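PDB 4RF7: arginine kinase, which catalyses the reversible transfer of a phosphoryl group from ATP to L-arginine, giving N(omega)-phospho-L-arginine and ADP. Local coordinates for residues L143-T148 and L275-S280; A135-G140 and E232-I237; V72-G77 and G86-A91; V65-S70 and G198-E203. All coordinates share one frame; numbering follows the deposited sequence.

Contact 1. Residues L143-T148 and L275-S280; sequences LAPGVT and LTSCPS. With ARG (arginine), chain G.
Leu275 meets Leu143 at long range, through its carbonyl O, with CD2 of Leu143 at 4.4 Å. The next carbonyl is approached more closely: Leu143 CD1 lies 3.6 Å from Thr276 O, an oxygen that is also hydrogen-bonded to Tyr82 of helix 79-84. Thr276 directs its side chain onward along its own loop, OG1 donating to Cys278 O over 2.7 Å with the hydroxyl tilted 35° from that carbonyl plane. Ser277 carries most of the contact. Its OG is 3.5 Å from Ala144 CB and, equally, 3.5 Å from Pro145 CD, while water 1 donates to Ser277 OG and accepts from Ala144 N, both at 3.2 Å. Because OG stands beside its own backbone N (chi1 -53°), the hydroxyl can face this corner and still hydrogen-bond to Glu232 O. Cys278, a substrate-binding residue by similarity, points away from residues 143-148 and puts CB 3.3 Å from NH2 of the bound arginine. The chemistry is thus divided: carbons of residues 143-145 set against oxygens of 275-277, with one bridging water, join the loops in a largely buried contact on one side, and on the other Cys278 lines the guanidinium end of the substrate pocket.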
loop_
_atom_site.group_PDB
_atom_site.type_symbol
_atom_site.label_atom_id
_atom_site.label_comp_id
_atom_site.label_asym_id
_atom_site.label_seq_id
_atom_site.Cartn_x
_atom_site.Cartn_y
_atom_site.Cartn_z
ATOM N N LEU A 143 17.765 12.666 28.912
ATOM C CA LEU A 143 17.414 11.789 27.807
ATOM C C LEU A 143 16.759 10.531 28.375
ATOM O O LEU A 143 16.729 10.340 29.593
ATOM C CB LEU A 143 18.650 11.464 26.968
ATOM C CG LEU A 143 19.327 12.710 26.384
ATOM C CD1 LEU A 143 20.623 12.375 25.657
ATOM C CD2 LEU A 143 18.378 13.442 25.452
ATOM N N ALA A 144 16.220 9.687 27.501
ATOM C CA ALA A 144 15.477 8.495 27.930
ATOM C C ALA A 144 16.135 7.626 29.023
ATOM O O ALA A 144 15.442 7.163 29.934
ATOM C CB ALA A 144 15.077 7.642 26.720
ATOM N N PRO A 145 17.460 7.391 28.941
ATOM C CA PRO A 145 18.048 6.576 30.011
ATOM C C PRO A 145 18.143 7.324 31.340
ATOM O O PRO A 145 18.353 6.684 32.375
ATOM C CB PRO A 145 19.461 6.278 29.494
ATOM C CG PRO A 145 19.406 6.500 28.018
ATOM C CD PRO A 145 18.416 7.614 27.839
ATOM N N GLY A 146 17.999 8.647 31.319
ATOM C CA GLY A 146 18.187 9.441 32.524
ATOM C C GLY A 146 16.964 10.190 33.022
ATOM O O GLY A 146 16.930 10.629 34.174
ATOM N N VAL A 147 15.963 10.340 32.157
ATOM C CA VAL A 147 14.754 11.095 32.491
ATOM C C VAL A 147 14.100 10.577 33.777
ATOM O O VAL A 147 13.993 9.364 33.990
ATOM C CB VAL A 147 13.740 11.089 31.316
ATOM C CG1 VAL A 147 13.311 9.671 30.966
ATOM C CG2 VAL A 147 12.534 11.948 31.633
ATOM N N THR A 148 13.695 11.496 34.651
ATOM C CA THR A 148 13.023 11.109 35.890
ATOM C C THR A 148 11.596 10.649 35.617
ATOM O O THR A 148 11.075 10.817 34.514
ATOM C CB THR A 148 13.006 12.247 36.931
ATOM O OG1 THR A 148 12.325 13.382 36.390
ATOM C CG2 THR A 148 14.420 12.645 37.326
ATOM N N LEU A 275 20.098 15.988 19.902
ATOM C CA LEU A 275 20.601 14.989 20.846
ATOM C C LEU A 275 19.654 13.795 21.007
ATOM O O LEU A 275 18.438 13.963 21.123
ATOM C CB LEU A 275 20.888 15.632 22.205
ATOM C CG LEU A 275 21.997 16.682 22.173
ATOM C CD1 LEU A 275 22.019 17.484 23.453
ATOM C CD2 LEU A 275 23.341 16.019 21.946
ATOM N N THR A 276 20.227 12.593 21.008
ATOM C CA THR A 276 19.461 11.359 21.165
ATOM C C THR A 276 20.121 10.431 22.185
ATOM O O THR A 276 21.280 10.635 22.552
ATOM C CB THR A 276 19.319 10.612 19.825
ATOM O OG1 THR A 276 20.604 10.503 19.198
ATOM C CG2 THR A 276 18.369 11.349 18.901
ATOM N N SER A 277 19.384 9.414 22.628
ATOM C CA SER A 277 19.897 8.456 23.601
ATOM C C SER A 277 21.067 7.667 23.022
ATOM O O SER A 277 22.089 7.474 23.685
ATOM C CB SER A 277 18.789 7.503 24.052
ATOM O OG SER A 277 17.654 8.218 24.497
ATOM N N CYS A 278 20.909 7.211 21.783
ATOM C CA CYS A 278 21.985 6.520 21.085
ATOM C C CYS A 278 22.726 7.495 20.178
ATOM O O CYS A 278 22.100 8.222 19.402
ATOM C CB CYS A 278 21.440 5.359 20.254
ATOM S SG CYS A 278 22.736 4.357 19.488
ATOM N N PRO A 279 24.066 7.521 20.278
ATOM C CA PRO A 279 24.866 8.420 19.435
ATOM C C PRO A 279 24.691 8.145 17.939
ATOM O O PRO A 279 25.044 8.999 17.125
ATOM C CB PRO A 279 26.314 8.137 19.876
ATOM C CG PRO A 279 26.259 6.853 20.671
ATOM C CD PRO A 279 24.887 6.801 21.268
ATOM N N SER A 280 24.152 6.980 17.588
ATOM C CA SER A 280 23.889 6.638 16.190
ATOM C C SER A 280 22.814 7.533 15.573
ATOM O O SER A 280 22.756 7.699 14.352
ATOM C CB SER A 280 23.450 5.178 16.073
ATOM O OG SER A 280 22.216 4.967 16.738
HETATM N N ARG G . 22.628 -0.588 21.308
HETATM C CA ARG G . 22.621 -1.383 20.082
HETATM C C ARG G . 24.030 -1.737 19.618
HETATM O O ARG G . 25.027 -1.218 20.125
HETATM C CB ARG G . 21.864 -0.656 18.965
HETATM C CG ARG G . 22.308 0.782 18.730
HETATM C CD ARG G . 21.638 1.382 17.496
HETATM N NE ARG G . 20.196 1.135 17.462
HETATM C CZ ARG G . 19.287 1.897 18.064
HETATM N NH1 ARG G . 17.998 1.597 17.974
HETATM N NH2 ARG G . 19.664 2.961 18.760
HETATM O OXT ARG G . 24.197 -2.564 18.719
HETATM O O HOH W 1 15.923 10.900 24.581
#

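Contact 2. Residues A135-G140 and E232-I237; sequences ARSLKG and EDHLRI. With ARG (arginine), chain G.
Arg136 and Leu235 form an antiparallel hydrogen-bonded pair where strands 127-136 and 235-242, neighbours in the eight-stranded antiparallel sheet of the phosphagen kinase catalytic domain, come together. Arg136 N donates to Leu235 O over 3.0 Å with an N-H...O angle of 168°, and Leu235 N returns a more bent bond to Arg136 O. The adjoining non-hydrogen-bonded pair, Ala135 with Arg236, brings the CA atoms within 4.6 Å, and Ala135 CA makes a CA-H...O contact with Leu235 O.

Past the paired residues, His234 takes over with its side chain. Its ND1 accepts from Leu138 N at 3.0 Å, the donor lying 20° out of the ring plane, while Ser137 CB sits over one ring face in a CH-pi contact, 3.9 Å from the centroid. With CG held beside the backbone N (chi1 -62°), the ring reaches across to this turn of chain. NE2 is hydrogen-bonded to Gly142 O, so both ring nitrogens are engaged and rotation of the imidazole is fixed. On the side of Leu235, its CD1 meets Leu138 CD2 at 3.8 Å, under cover of Val159 from helix 149-163.

Farther out, water 1 bridges Ser137 OG and Asp233 OD1, an oxygen that also accepts from Ser277 N. The loop leading into strand 235-242 carries Glu232, a substrate-binding residue by similarity, to the bound arginine: OE1 accepts from NH1 of that ligand, and OE2 accepts from its NH2 over a short 2.5 Å.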
loop_
_atom_site.group_PDB
_atom_site.type_symbol
_atom_site.label_atom_id
_atom_site.label_comp_id
_atom_site.label_asym_id
_atom_site.label_seq_id
_atom_site.Cartn_x
_atom_site.Cartn_y
_atom_site.Cartn_z
ATOM N N ALA A 135 14.184 11.215 15.203
ATOM C CA ALA A 135 14.193 11.088 16.658
ATOM C C ALA A 135 14.471 12.463 17.262
ATOM O O ALA A 135 15.341 13.190 16.777
ATOM C CB ALA A 135 15.250 10.091 17.101
ATOM N N ARG A 136 13.731 12.822 18.308
ATOM C CA ARG A 136 13.878 14.133 18.942
ATOM C C ARG A 136 13.707 14.030 20.459
ATOM O O ARG A 136 13.045 13.114 20.958
ATOM C CB ARG A 136 12.849 15.118 18.376
ATOM C CG ARG A 136 13.026 15.490 16.902
ATOM C CD ARG A 136 14.195 16.441 16.685
ATOM N NE ARG A 136 14.262 16.925 15.305
ATOM C CZ ARG A 136 14.950 16.329 14.335
ATOM N NH1 ARG A 136 15.644 15.226 14.593
ATOM N NH2 ARG A 136 14.952 16.839 13.110
ATOM N N SER A 137 14.302 14.972 21.186
ATOM C CA SER A 137 14.129 15.048 22.635
ATOM C C SER A 137 13.858 16.493 23.055
ATOM O O SER A 137 14.434 17.422 22.489
ATOM C CB SER A 137 15.356 14.492 23.360
ATOM O OG SER A 137 15.501 13.107 23.125
ATOM N N LEU A 138 12.978 16.680 24.038
ATOM C CA LEU A 138 12.573 18.018 24.469
ATOM C C LEU A 138 13.631 18.702 25.339
ATOM O O LEU A 138 14.396 18.034 26.036
ATOM C CB LEU A 138 11.248 17.959 25.230
ATOM C CG LEU A 138 10.047 17.323 24.534
ATOM C CD1 LEU A 138 8.783 17.513 25.363
ATOM C CD2 LEU A 138 9.863 17.891 23.136
ATOM N N LYS A 139 13.670 20.032 25.285
ATOM C CA LYS A 139 14.551 20.821 26.146
ATOM C C LYS A 139 14.143 20.706 27.609
ATOM O O LYS A 139 12.953 20.635 27.920
ATOM C CB LYS A 139 14.490 22.299 25.762
ATOM C CG LYS A 139 15.238 22.693 24.507
ATOM C CD LYS A 139 15.059 24.188 24.269
ATOM C CE LYS A 139 15.521 24.625 22.888
ATOM N NZ LYS A 139 15.065 26.019 22.605
ATOM N N GLY A 140 15.130 20.700 28.504
ATOM C CA GLY A 140 14.864 20.817 29.928
ATOM C C GLY A 140 14.777 19.514 30.696
ATOM O O GLY A 140 14.518 19.517 31.900
ATOM N N GLU A 232 12.593 4.881 22.948
ATOM C CA GLU A 232 14.052 4.984 23.044
ATOM C C GLU A 232 14.485 6.442 23.199
ATOM O O GLU A 232 15.513 6.743 23.812
ATOM C CB GLU A 232 14.725 4.356 21.818
ATOM C CG GLU A 232 16.242 4.519 21.804
ATOM C CD GLU A 232 16.916 3.702 20.726
ATOM O OE1 GLU A 232 16.378 2.636 20.360
ATOM O OE2 GLU A 232 17.991 4.125 20.250
ATOM N N ASP A 233 13.702 7.344 22.622
ATOM C CA ASP A 233 13.887 8.773 22.829
ATOM C C ASP A 233 12.530 9.330 23.226
ATOM O O ASP A 233 11.533 8.607 23.165
ATOM C CB ASP A 233 14.396 9.449 21.547
ATOM C CG ASP A 233 15.825 9.063 21.205
ATOM O OD1 ASP A 233 16.756 9.644 21.800
ATOM O OD2 ASP A 233 16.017 8.186 20.339
ATOM N N HIS A 234 12.491 10.594 23.645
ATOM C CA HIS A 234 11.229 11.235 23.996
ATOM C C HIS A 234 10.240 11.085 22.848
ATOM O O HIS A 234 9.074 10.739 23.051
ATOM C CB HIS A 234 11.429 12.726 24.277
ATOM C CG HIS A 234 12.345 13.011 25.431
ATOM N ND1 HIS A 234 12.742 14.289 25.751
ATOM C CD2 HIS A 234 12.935 12.191 26.325
ATOM C CE1 HIS A 234 13.548 14.246 26.803
ATOM N NE2 HIS A 234 13.678 12.977 27.169
ATOM N N LEU A 235 10.729 11.339 21.638
ATOM C CA LEU A 235 9.891 11.331 20.449
ATOM C C LEU A 235 10.535 10.549 19.315
ATOM O O LEU A 235 11.710 10.756 18.991
ATOM C CB LEU A 235 9.625 12.764 19.984
ATOM C CG LEU A 235 8.833 13.654 20.942
ATOM C CD1 LEU A 235 9.025 15.126 20.616
ATOM C CD2 LEU A 235 7.368 13.289 20.870
ATOM N N ARG A 236 9.758 9.644 18.728
ATOM C CA ARG A 236 10.111 9.029 17.458
ATOM C C ARG A 236 8.970 9.367 16.506
ATOM O O ARG A 236 7.860 8.846 16.641
ATOM C CB ARG A 236 10.261 7.515 17.602
ATOM C CG ARG A 236 10.838 6.824 16.367
ATOM C CD ARG A 236 11.031 5.336 16.623
ATOM N NE ARG A 236 11.911 4.693 15.650
ATOM C CZ ARG A 236 13.239 4.786 15.662
ATOM N NH1 ARG A 236 13.957 4.156 14.743
ATOM N NH2 ARG A 236 13.852 5.515 16.588
ATOM N N ILE A 237 9.245 10.255 15.557
ATOM C CA ILE A 237 8.201 10.823 14.717
ATOM C C ILE A 237 8.340 10.324 13.281
ATOM O O ILE A 237 9.386 10.499 12.650
ATOM C CB ILE A 237 8.254 12.361 14.761
ATOM C CG1 ILE A 237 8.322 12.838 16.216
ATOM C CG2 ILE A 237 7.057 12.962 14.042
ATOM C CD1 ILE A 237 8.476 14.339 16.381
HETATM N N ARG G . 22.628 -0.588 21.308
HETATM C CA ARG G . 22.621 -1.383 20.082
HETATM C C ARG G . 24.030 -1.737 19.618
HETATM O O ARG G . 25.027 -1.218 20.125
HETATM C CB ARG G . 21.864 -0.656 18.965
HETATM C CG ARG G . 22.308 0.782 18.730
HETATM C CD ARG G . 21.638 1.382 17.496
HETATM N NE ARG G . 20.196 1.135 17.462
HETATM C CZ ARG G . 19.287 1.897 18.064
HETATM N NH1 ARG G . 17.998 1.597 17.974
HETATM N NH2 ARG G . 19.664 2.961 18.760
HETATM O OXT ARG G . 24.197 -2.564 18.719
HETATM O O HOH W 1 15.923 10.900 24.581
#

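Contact 3. Residues V72-G77 and G86-A91; sequences VGVYAG and GPLFDA. With ARG (arginine), chain G.
Val74 and Phe89 make the main apolar contact: the two side chains lie alongside one another and run opposite ways, with Val74 CG2 3.7 Å from Phe89 CE1. The valine is turned with CG1 beside the backbone N (chi1 -64°), which leaves CG2 toward the ring and lets CG1 reach Leu88 CD2 at 4.2 Å. Ala76 adds its methyl, CB lying 4.1 Å from Phe89 CZ. These three pairs are all carbon against carbon, and every residue in them is buried.

One polar atom borders the ring. Tyr75 O lies in the plane of Phe89, at its edge, 3.8 Å from CZ.

Bonds to the substrate come from the other side of residues 72-77. Val72 N donates to O of the bound arginine over 2.7 Å at an angle of 149°, and Gly73 N adds a weak bond to the same oxygen. Tyr75 has its CA-CB bond directed away from helix 86-96, and its OH accepts from the alpha-amino N of the ligand at 2.9 Å. The substrate-binding loop assigned by similarity is therefore seen here holding the alpha-amino and carboxylate end of the arginine.

Among its neighbours, the loop lies between helices 57-66 and 79-84 in sequence and packs against helix 86-96. Phe89 also meets Tyr82 of helix 79-84 edge-to-face and touches Cys60 of helix 57-66, while Leu88 reaches Leu57 and Ile61 of that helix.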
loop_
_atom_site.group_PDB
_atom_site.type_symbol
_atom_site.label_atom_id
_atom_site.label_comp_id
_atom_site.label_asym_id
_atom_site.label_seq_id
_atom_site.Cartn_x
_atom_site.Cartn_y
_atom_site.Cartn_z
ATOM N N VAL A 72 27.312 -0.544 18.893
ATOM C CA VAL A 72 27.685 0.733 19.492
ATOM C C VAL A 72 27.976 0.542 20.984
ATOM O O VAL A 72 29.127 0.626 21.416
ATOM C CB VAL A 72 26.585 1.784 19.292
ATOM C CG1 VAL A 72 27.041 3.144 19.812
ATOM C CG2 VAL A 72 26.197 1.881 17.823
ATOM N N GLY A 73 26.931 0.296 21.769
ATOM C CA GLY A 73 27.108 -0.125 23.148
ATOM C C GLY A 73 27.106 0.955 24.211
ATOM O O GLY A 73 27.410 0.675 25.375
ATOM N N VAL A 74 26.781 2.185 23.825
ATOM C CA VAL A 74 26.624 3.262 24.801
ATOM C C VAL A 74 25.322 4.029 24.586
ATOM O O VAL A 74 24.828 4.134 23.462
ATOM C CB VAL A 74 27.807 4.257 24.785
ATOM C CG1 VAL A 74 29.099 3.579 25.210
ATOM C CG2 VAL A 74 27.950 4.891 23.412
ATOM N N TYR A 75 24.768 4.551 25.676
ATOM C CA TYR A 75 23.618 5.443 25.608
ATOM C C TYR A 75 23.917 6.653 26.481
ATOM O O TYR A 75 24.568 6.525 27.518
ATOM C CB TYR A 75 22.346 4.740 26.096
ATOM C CG TYR A 75 21.831 3.661 25.168
ATOM C CD1 TYR A 75 22.304 2.359 25.256
ATOM C CD2 TYR A 75 20.869 3.946 24.206
ATOM C CE1 TYR A 75 21.833 1.366 24.412
ATOM C CE2 TYR A 75 20.394 2.958 23.353
ATOM C CZ TYR A 75 20.880 1.672 23.463
ATOM O OH TYR A 75 20.416 0.685 22.622
ATOM N N ALA A 76 23.461 7.828 26.062
ATOM C CA ALA A 76 23.652 9.024 26.876
ATOM C C ALA A 76 22.450 9.232 27.788
ATOM O O ALA A 76 21.306 9.241 27.321
ATOM C CB ALA A 76 23.872 10.241 26.003
ATOM N N GLY A 77 22.709 9.405 29.083
ATOM C CA GLY A 77 21.645 9.650 30.043
ATOM C C GLY A 77 21.112 11.069 29.945
ATOM O O GLY A 77 19.967 11.341 30.318
ATOM N N GLY A 86 32.862 12.949 27.149
ATOM C CA GLY A 86 33.358 13.273 25.819
ATOM C C GLY A 86 34.489 12.427 25.257
ATOM O O GLY A 86 34.402 11.986 24.108
ATOM N N PRO A 87 35.561 12.211 26.043
ATOM C CA PRO A 87 36.673 11.377 25.572
ATOM C C PRO A 87 36.216 10.015 25.041
ATOM O O PRO A 87 36.887 9.451 24.176
ATOM C CB PRO A 87 37.519 11.197 26.832
ATOM C CG PRO A 87 37.306 12.462 27.594
ATOM C CD PRO A 87 35.877 12.871 27.325
ATOM N N LEU A 88 35.094 9.506 25.548
ATOM C CA LEU A 88 34.516 8.259 25.049
ATOM C C LEU A 88 33.531 8.493 23.900
ATOM O O LEU A 88 33.610 7.836 22.860
ATOM C CB LEU A 88 33.830 7.491 26.187
ATOM C CG LEU A 88 33.061 6.229 25.784
ATOM C CD1 LEU A 88 33.997 5.207 25.159
ATOM C CD2 LEU A 88 32.329 5.623 26.970
ATOM N N PHE A 89 32.603 9.430 24.091
ATOM C CA PHE A 89 31.554 9.693 23.102
ATOM C C PHE A 89 32.064 10.299 21.795
ATOM O O PHE A 89 31.600 9.918 20.714
ATOM C CB PHE A 89 30.461 10.582 23.704
ATOM C CG PHE A 89 29.448 9.830 24.524
ATOM C CD1 PHE A 89 28.464 9.072 23.902
ATOM C CD2 PHE A 89 29.476 9.882 25.912
ATOM C CE1 PHE A 89 27.525 8.374 24.649
ATOM C CE2 PHE A 89 28.539 9.187 26.665
ATOM C CZ PHE A 89 27.564 8.431 26.032
ATOM N N ASP A 90 32.997 11.245 21.888
ATOM C CA ASP A 90 33.566 11.876 20.696
ATOM C C ASP A 90 34.161 10.827 19.766
ATOM O O ASP A 90 33.907 10.825 18.561
ATOM C CB ASP A 90 34.652 12.892 21.076
ATOM C CG ASP A 90 34.110 14.067 21.867
ATOM O OD1 ASP A 90 32.875 14.224 21.939
ATOM O OD2 ASP A 90 34.927 14.845 22.407
ATOM N N ALA A 91 34.957 9.931 20.342
ATOM C CA ALA A 91 35.597 8.860 19.584
ATOM C C ALA A 91 34.571 7.922 18.938
ATOM O O ALA A 91 34.709 7.549 17.773
ATOM C CB ALA A 91 36.541 8.081 20.481
HETATM N N ARG G . 22.628 -0.588 21.308
HETATM C CA ARG G . 22.621 -1.383 20.082
HETATM C C ARG G . 24.030 -1.737 19.618
HETATM O O ARG G . 25.027 -1.218 20.125
HETATM C CB ARG G . 21.864 -0.656 18.965
HETATM C CG ARG G . 22.308 0.782 18.730
HETATM C CD ARG G . 21.638 1.382 17.496
HETATM N NE ARG G . 20.196 1.135 17.462
HETATM C CZ ARG G . 19.287 1.897 18.064
HETATM N NH1 ARG G . 17.998 1.597 17.974
HETATM N NH2 ARG G . 19.664 2.961 18.760
HETATM O OXT ARG G . 24.197 -2.564 18.719
#

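Contact 4. Residues V65-S70 and G198-E203; sequences VVNLDS and GDRFLE. With ARG (arginine), chain G.
Arg200 and Asp69 form an end-on, two-nitrogen salt bridge. NH1 donates to Asp69 OD1 over 2.8 Å at 178°, and NH2 to Asp69 OD2 over 2.7 Å. Both oxygens are met on their syn sides, with the carboxylate and guanidinium planes only 20° apart. The arginine chain runs extended from CG to NE, which carries the charged group across to the beta turn of residues 67-70.

Further hydrogen bonds surround the pair. Arg200 NH1 also donates to Asn67 OD1, at 2.9 Å, so this nitrogen serves two acceptors. The amide answers in the other direction, Asn67 ND2 reaching Arg200 O at 3.1 Å from well above the carbonyl plane; ND2 is bonded to Ser63 O as well. Within the turn, Ser70 OG and Ser70 N both donate to Asn67 O.

Packing centres on Phe201, whose CE1 is 3.5 Å from Asn67 CB. Asn67 OD1 lies over one face of the ring, whereas Ser70 OG is in its plane at the edge, 3.4 Å from CE1. At the start of the short helix 200-204, Asp199 OD1 accepts from Leu202 N as an N-cap.

Phe201 CD1 approaches CA of the bound arginine, and Ser70 CB its O. The arrangement is an interface between the two domains of the phosphagen kinase fold, N-terminal helical and catalytic, formed beside the bound substrate.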
loop_
_atom_site.group_PDB
_atom_site.type_symbol
_atom_site.label_atom_id
_atom_site.label_comp_id
_atom_site.label_asym_id
_atom_site.label_seq_id
_atom_site.Cartn_x
_atom_site.Cartn_y
_atom_site.Cartn_z
ATOM N N VAL A 65 28.058 -3.675 27.771
ATOM C CA VAL A 65 28.730 -4.677 28.594
ATOM C C VAL A 65 27.803 -5.867 28.854
ATOM O O VAL A 65 28.236 -7.024 28.838
ATOM C CB VAL A 65 29.203 -4.080 29.937
ATOM C CG1 VAL A 65 29.955 -5.122 30.753
ATOM C CG2 VAL A 65 30.081 -2.867 29.701
ATOM N N VAL A 66 26.527 -5.576 29.099
ATOM C CA VAL A 66 25.520 -6.619 29.268
ATOM C C VAL A 66 25.331 -7.355 27.948
ATOM O O VAL A 66 25.300 -8.586 27.907
ATOM C CB VAL A 66 24.167 -6.037 29.727
ATOM C CG1 VAL A 66 23.082 -7.104 29.701
ATOM C CG2 VAL A 66 24.286 -5.434 31.120
ATOM N N ASN A 67 25.215 -6.581 26.871
ATOM C CA ASN A 67 25.029 -7.122 25.531
ATOM C C ASN A 67 26.303 -7.001 24.692
ATOM O O ASN A 67 26.481 -6.036 23.948
ATOM C CB ASN A 67 23.862 -6.410 24.841
ATOM C CG ASN A 67 22.598 -6.417 25.679
ATOM O OD1 ASN A 67 21.831 -7.379 25.659
ATOM N ND2 ASN A 67 22.373 -5.339 26.423
ATOM N N LEU A 68 27.183 -7.991 24.816
ATOM C CA LEU A 68 28.505 -7.947 24.194
ATOM C C LEU A 68 28.471 -7.960 22.663
ATOM O O LEU A 68 29.457 -7.612 22.010
ATOM C CB LEU A 68 29.384 -9.079 24.739
ATOM C CG LEU A 68 29.754 -8.928 26.217
ATOM C CD1 LEU A 68 30.359 -10.203 26.787
ATOM C CD2 LEU A 68 30.710 -7.758 26.406
ATOM N N ASP A 69 27.331 -8.343 22.093
ATOM C CA ASP A 69 27.165 -8.335 20.644
ATOM C C ASP A 69 26.844 -6.936 20.115
ATOM O O ASP A 69 26.655 -6.752 18.911
ATOM C CB ASP A 69 26.067 -9.312 20.225
ATOM C CG ASP A 69 24.719 -8.981 20.840
ATOM O OD1 ASP A 69 24.669 -8.626 22.037
ATOM O OD2 ASP A 69 23.702 -9.084 20.123
ATOM N N SER A 70 26.791 -5.961 21.021
ATOM C CA SER A 70 26.474 -4.576 20.667
ATOM C C SER A 70 27.408 -4.014 19.599
ATOM O O SER A 70 28.617 -4.255 19.628
ATOM C CB SER A 70 26.529 -3.679 21.911
ATOM O OG SER A 70 25.484 -3.979 22.815
ATOM N N GLY A 198 10.996 -2.350 26.089
ATOM C CA GLY A 198 12.268 -2.327 25.385
ATOM C C GLY A 198 13.028 -3.635 25.460
ATOM O O GLY A 198 12.963 -4.334 26.474
ATOM N N ASP A 199 13.755 -3.966 24.393
ATOM C CA ASP A 199 14.538 -5.201 24.359
ATOM C C ASP A 199 15.707 -5.176 25.352
ATOM O O ASP A 199 15.806 -4.266 26.177
ATOM C CB ASP A 199 15.021 -5.517 22.934
ATOM C CG ASP A 199 15.898 -4.418 22.339
ATOM O OD1 ASP A 199 16.515 -3.644 23.102
ATOM O OD2 ASP A 199 15.987 -4.340 21.092
ATOM N N ARG A 200 16.588 -6.170 25.266
ATOM C CA ARG A 200 17.710 -6.286 26.197
ATOM C C ARG A 200 18.682 -5.104 26.135
ATOM O O ARG A 200 19.357 -4.795 27.122
ATOM C CB ARG A 200 18.456 -7.608 25.978
ATOM C CG ARG A 200 18.883 -7.865 24.535
ATOM C CD ARG A 200 19.548 -9.229 24.388
ATOM N NE ARG A 200 19.880 -9.537 22.998
ATOM C CZ ARG A 200 21.084 -9.378 22.456
ATOM N NH1 ARG A 200 22.090 -8.912 23.184
ATOM N NH2 ARG A 200 21.283 -9.687 21.183
ATOM N N PHE A 201 18.749 -4.449 24.980
ATOM C CA PHE A 201 19.621 -3.291 24.820
ATOM C C PHE A 201 19.052 -2.086 25.562
ATOM O O PHE A 201 19.778 -1.388 26.265
ATOM C CB PHE A 201 19.821 -2.957 23.336
ATOM C CG PHE A 201 20.480 -4.055 22.543
ATOM C CD1 PHE A 201 21.861 -4.216 22.562
ATOM C CD2 PHE A 201 19.719 -4.920 21.769
ATOM C CE1 PHE A 201 22.469 -5.225 21.827
ATOM C CE2 PHE A 201 20.320 -5.932 21.033
ATOM C CZ PHE A 201 21.696 -6.084 21.064
ATOM N N LEU A 202 17.752 -1.853 25.397
ATOM C CA LEU A 202 17.061 -0.779 26.106
ATOM C C LEU A 202 16.997 -1.056 27.606
ATOM O O LEU A 202 17.186 -0.148 28.423
ATOM C CB LEU A 202 15.652 -0.574 25.543
ATOM C CG LEU A 202 15.581 -0.251 24.048
ATOM C CD1 LEU A 202 14.167 0.125 23.623
ATOM C CD2 LEU A 202 16.562 0.856 23.687
ATOM N N GLU A 203 16.732 -2.312 27.961
ATOM C CA GLU A 203 16.688 -2.732 29.361
ATOM C C GLU A 203 17.983 -2.402 30.092
ATOM O O GLU A 203 17.965 -1.833 31.182
ATOM C CB GLU A 203 16.421 -4.237 29.458
ATOM C CG GLU A 203 16.512 -4.791 30.871
ATOM C CD GLU A 203 15.397 -4.287 31.770
ATOM O OE1 GLU A 203 14.313 -3.962 31.248
ATOM O OE2 GLU A 203 15.602 -4.222 33.002
HETATM N N ARG G . 22.628 -0.588 21.308
HETATM C CA ARG G . 22.621 -1.383 20.082
HETATM C C ARG G . 24.030 -1.737 19.618
HETATM O O ARG G . 25.027 -1.218 20.125
HETATM C CB ARG G . 21.864 -0.656 18.965
HETATM C CG ARG G . 22.308 0.782 18.730
HETATM C CD ARG G . 21.638 1.382 17.496
HETATM N NE ARG G . 20.196 1.135 17.462
HETATM C CZ ARG G . 19.287 1.897 18.064
HETATM N NH1 ARG G . 17.998 1.597 17.974
HETATM N NH2 ARG G . 19.664 2.961 18.760
HETATM O OXT ARG G . 24.197 -2.564 18.719
#

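How the contacts relate
From the N terminus, residues 65-70 come first and wait until 198-203 for contact 4 to close. Contact 3, between 72-77 and 86-91, is a short closure lying wholly within that loop and belonging to the N-terminal helical domain. Within the catalytic domain, 135-140 at the end of strand 127-136 and then 143-148 await later partners: 232-237 completes contact 2 and 275-280 contact 1. Contacts 1 and 2 cross each other, and each crosses contact 4. Contact 4 joins the two domains directly; Ala76 and Gly77 of contact 3 hydrogen-bond to Ser277 and Leu143 of contact 1. All four contacts include residues approaching the same bound arginine.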